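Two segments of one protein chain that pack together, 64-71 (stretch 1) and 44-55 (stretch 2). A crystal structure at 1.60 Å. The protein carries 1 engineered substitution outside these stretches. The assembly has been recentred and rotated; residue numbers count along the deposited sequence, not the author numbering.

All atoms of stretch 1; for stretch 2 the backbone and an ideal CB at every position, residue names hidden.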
# COMPACT_ATOMS: atom_id res chain seq x y z
N TYR A 64 3.28 1.96 -4.72
CA TYR A 64 1.92 2.32 -5.06
C TYR A 64 1.76 3.83 -5.21
O TYR A 64 2.64 4.60 -4.81
CB TYR A 64 0.93 1.81 -4.00
CG TYR A 64 0.92 2.62 -2.72
CD1 TYR A 64 -0.11 3.51 -2.45
CD2 TYR A 64 1.94 2.49 -1.78
CE1 TYR A 64 -0.13 4.26 -1.28
CE2 TYR A 64 1.93 3.23 -0.61
CZ TYR A 64 0.89 4.11 -0.36
OH TYR A 64 0.86 4.85 0.80
N ARG A 65 0.64 4.22 -5.79
CA ARG A 65 0.22 5.62 -5.83
C ARG A 65 -1.25 5.69 -5.48
O ARG A 65 -1.98 4.74 -5.73
CB ARG A 65 0.46 6.22 -7.20
CG ARG A 65 1.92 6.31 -7.59
CD ARG A 65 2.66 7.39 -6.83
NE ARG A 65 4.06 7.44 -7.25
CZ ARG A 65 4.52 8.24 -8.21
NH1 ARG A 65 3.71 9.07 -8.86
NH2 ARG A 65 5.82 8.21 -8.52
N GLU A 66 -1.66 6.81 -4.90
CA GLU A 66 -3.07 7.11 -4.70
C GLU A 66 -3.44 8.31 -5.54
O GLU A 66 -2.77 9.34 -5.47
CB GLU A 66 -3.40 7.41 -3.23
CG GLU A 66 -3.38 6.23 -2.28
CD GLU A 66 -3.64 6.67 -0.84
OE1 GLU A 66 -2.97 7.62 -0.38
OE2 GLU A 66 -4.51 6.09 -0.18
N TRP A 67 -4.51 8.20 -6.32
CA TRP A 67 -5.02 9.36 -7.05
C TRP A 67 -6.36 9.74 -6.44
O TRP A 67 -7.34 9.02 -6.60
CB TRP A 67 -5.15 9.07 -8.54
CG TRP A 67 -3.82 8.66 -9.13
CD1 TRP A 67 -2.64 9.30 -8.96
CD2 TRP A 67 -3.56 7.52 -9.96
NE1 TRP A 67 -1.64 8.63 -9.62
CE2 TRP A 67 -2.17 7.54 -10.24
CE3 TRP A 67 -4.35 6.48 -10.48
CZ2 TRP A 67 -1.56 6.55 -11.02
CZ3 TRP A 67 -3.73 5.50 -11.25
CH2 TRP A 67 -2.35 5.55 -11.52
N THR A 68 -6.36 10.84 -5.68
CA THR A 68 -7.53 11.26 -4.92
C THR A 68 -8.27 12.37 -5.65
O THR A 68 -9.42 12.66 -5.35
CB THR A 68 -7.14 11.74 -3.49
OG1 THR A 68 -6.30 12.90 -3.57
CG2 THR A 68 -6.42 10.65 -2.74
N THR A 69 -7.58 13.00 -6.60
CA THR A 69 -8.20 14.02 -7.44
C THR A 69 -7.72 13.82 -8.87
O THR A 69 -6.76 13.09 -9.12
CB THR A 69 -7.87 15.47 -6.99
OG1 THR A 69 -6.47 15.74 -7.16
CG2 THR A 69 -8.24 15.70 -5.52
N SER A 70 -8.40 14.45 -9.81
CA SER A 70 -8.08 14.29 -11.22
C SER A 70 -6.63 14.66 -11.51
O SER A 70 -6.17 15.71 -11.10
CB SER A 70 -9.02 15.13 -12.07
OG SER A 70 -10.35 14.66 -11.90
N GLN A 71 -5.91 13.77 -12.20
CA GLN A 71 -4.51 14.00 -12.55
C GLN A 71 -4.34 14.12 -14.05
O GLN A 71 -4.68 13.21 -14.79
CB GLN A 71 -3.63 12.86 -12.02
CG GLN A 71 -3.68 12.71 -10.52
CD GLN A 71 -3.06 13.90 -9.81
OE1 GLN A 71 -1.89 14.22 -10.01
NE2 GLN A 71 -3.86 14.59 -9.00
N UNK A 44 -6.18 10.71 -15.66
CA UNK A 44 -7.34 10.13 -14.98
C UNK A 44 -8.18 11.19 -14.27
O UNK A 44 -7.68 12.01 -13.50
CB UNK A 44 -6.88 9.07 -13.97
N UNK A 45 -9.48 11.20 -14.59
CA UNK A 45 -10.44 12.03 -13.90
C UNK A 45 -11.05 11.24 -12.76
O UNK A 45 -11.49 10.11 -12.95
CB UNK A 45 -11.52 12.53 -14.86
N UNK A 46 -11.08 11.84 -11.58
CA UNK A 46 -11.55 11.14 -10.40
C UNK A 46 -12.80 11.78 -9.86
O UNK A 46 -12.82 12.97 -9.56
CB UNK A 46 -10.47 11.11 -9.32
N UNK A 47 -13.86 10.99 -9.74
CA UNK A 47 -15.11 11.46 -9.19
C UNK A 47 -14.93 11.95 -7.77
O UNK A 47 -14.00 11.55 -7.06
CB UNK A 47 -16.17 10.35 -9.24
N UNK A 48 -15.84 12.82 -7.35
CA UNK A 48 -15.74 13.49 -6.05
C UNK A 48 -15.79 12.54 -4.84
O UNK A 48 -15.32 12.89 -3.75
CB UNK A 48 -16.87 14.51 -5.93
N UNK A 49 -16.38 11.36 -5.02
CA UNK A 49 -16.51 10.41 -3.93
C UNK A 49 -15.68 9.16 -4.20
O UNK A 49 -15.79 8.16 -3.49
CB UNK A 49 -17.98 10.04 -3.72
N UNK A 50 -14.85 9.24 -5.24
CA UNK A 50 -14.02 8.11 -5.63
C UNK A 50 -12.55 8.39 -5.33
O UNK A 50 -12.15 9.52 -5.00
CB UNK A 50 -14.21 7.80 -7.12
N UNK A 51 -11.75 7.35 -5.46
CA UNK A 51 -10.33 7.44 -5.25
C UNK A 51 -9.72 6.21 -5.93
O UNK A 51 -10.37 5.17 -6.00
CB UNK A 51 -9.98 7.52 -3.76
N UNK A 52 -8.52 6.34 -6.48
CA UNK A 52 -7.86 5.18 -7.08
C UNK A 52 -6.63 4.81 -6.27
O UNK A 52 -5.81 5.67 -5.94
CB UNK A 52 -7.48 5.46 -8.53
N UNK A 53 -6.52 3.53 -5.93
CA UNK A 53 -5.28 3.02 -5.38
C UNK A 53 -4.63 2.14 -6.44
O UNK A 53 -5.23 1.16 -6.86
CB UNK A 53 -5.52 2.25 -4.08
N UNK A 54 -3.43 2.50 -6.87
CA UNK A 54 -2.72 1.77 -7.94
C UNK A 54 -1.42 1.18 -7.42
O UNK A 54 -0.71 1.84 -6.67
CB UNK A 54 -2.43 2.69 -9.13
N UNK A 55 -1.09 -0.06 -7.80
CA UNK A 55 0.12 -0.67 -7.29
C UNK A 55 0.68 -1.69 -8.26
O UNK A 55 0.22 -1.83 -9.40
CB UNK A 55 -0.15 -1.33 -5.93

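Stretch 2 runs antiparallel to stretch 1, first at 44 and again from 52 to 55, with a turn between. At position 44 the backbone is extended and the ideal CB points sideways, 5.0 Å from Trp67 CE3; a branched aliphatic residue would suit both the strand and the indole. The residue is Val44. Its CG1 lies 4.3 Å from Trp67 CE3, while its backbone pairs with Gln71 through N to O (3.0 Å) and O to Gln71 N (2.8 Å).

Position 45 points its CB away overall, yet that CB sits 3.8 Å from Ser70 OG. Small residues fit easily, though larger ones directed away are not excluded; Ala45 is found.

Position 46 faces stretch 1, its ideal CB 3.9 Å from Thr69 C and 4.0 Å from Ser70 N. The surface there is mostly backbone, so a compact aliphatic or a threonine would serve. Val46 places CG2 3.7 Å from Thr69 O and 4.5 Å from Trp67 CB. Its N donates to Ser70 OG (2.9 Å), and water 1 links its O (3.0 Å) to Ser70 N (2.9 Å).

Position 47 has nothing of stretch 1 near its ideal CB, so the contact sets little preference; Gly47 opens a type I turn that ends at 50. Position 48 points away, equally free of stretch 1, and many residues would do; it is Ala48. Position 49 is out of reach, with small polar residues common in such turns; Ser49 is found. The sideways CB of 50 also meets nothing, leaving the choice open; the residue is Ala50, whose N donates to Gly47 O (3.1 Å) and whose O shares water 2 with Thr68 O.

At 51 the CB again points sideways, but the carboxylate of Glu66 lies within reach of a long side chain. Lysine or arginine would answer the charge, and a long polar residue could also fit. Lys51, with all four chi angles t, extends to a salt bridge between its NZ and Glu66 OE2 (3.2 Å).

Position 52 shares the face of Trp67, with its ideal CB 3.8 Å from CE3; valine, isoleucine or threonine would suit. Val52 brings CG1 to 3.6 Å from Trp67 CE3, and two backbone bonds of 2.9 Å join it to Trp67, N to O and O to N.

Position 53 lies on the face of Glu66, beside its aliphatic CG, where many strand formers fit. Ile53 sets CG1 4.2 Å from Glu66 CG.

At 54 the ideal CB is already 3.7 Å from Trp67 CH2, favouring a small residue. Ala54 rests its methyl against the indole and pairs with Arg65 by two backbone bonds.

Position 55 puts its CB 3.8 Å from Tyr64 CB; several large residues could lead away from there, as Trp55 does.

Stretch 2, residues 44-55: VAVGASAKVIAW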
# COMPACT_ATOMS: atom_id res chain seq x y z
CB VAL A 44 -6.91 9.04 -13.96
CG1 VAL A 44 -5.96 9.60 -12.89
CG2 VAL A 44 -8.14 8.37 -13.32
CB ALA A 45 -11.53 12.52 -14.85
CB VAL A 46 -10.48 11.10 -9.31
CG1 VAL A 46 -11.02 10.44 -8.04
CG2 VAL A 46 -9.25 10.38 -9.83
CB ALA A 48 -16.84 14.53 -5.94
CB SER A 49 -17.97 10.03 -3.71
OG SER A 49 -18.73 11.16 -3.32
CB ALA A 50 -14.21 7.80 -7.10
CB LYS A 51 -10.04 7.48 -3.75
CG LYS A 51 -8.67 7.11 -3.29
CD LYS A 51 -8.72 7.10 -1.78
CE LYS A 51 -7.40 6.83 -1.15
NZ LYS A 51 -7.52 7.09 0.30
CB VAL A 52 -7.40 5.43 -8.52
CG1 VAL A 52 -6.79 4.15 -9.11
CG2 VAL A 52 -8.55 5.92 -9.39
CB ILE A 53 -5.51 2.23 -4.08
CG1 ILE A 53 -6.15 3.13 -3.02
CG2 ILE A 53 -4.18 1.63 -3.58
CD1 ILE A 53 -6.67 2.36 -1.81
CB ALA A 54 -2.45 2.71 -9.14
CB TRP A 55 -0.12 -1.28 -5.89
CG TRP A 55 -1.01 -2.51 -5.74
CD1 TRP A 55 -0.58 -3.79 -5.52
CD2 TRP A 55 -2.45 -2.54 -5.71
NE1 TRP A 55 -1.67 -4.63 -5.38
CE2 TRP A 55 -2.82 -3.90 -5.50
CE3 TRP A 55 -3.45 -1.58 -5.85
CZ2 TRP A 55 -4.17 -4.30 -5.42
CZ3 TRP A 55 -4.79 -1.99 -5.78
CH2 TRP A 55 -5.13 -3.33 -5.56
O HOH W 1 -11.02 15.26 -8.91
O HOH W 2 -10.72 11.17 -3.13
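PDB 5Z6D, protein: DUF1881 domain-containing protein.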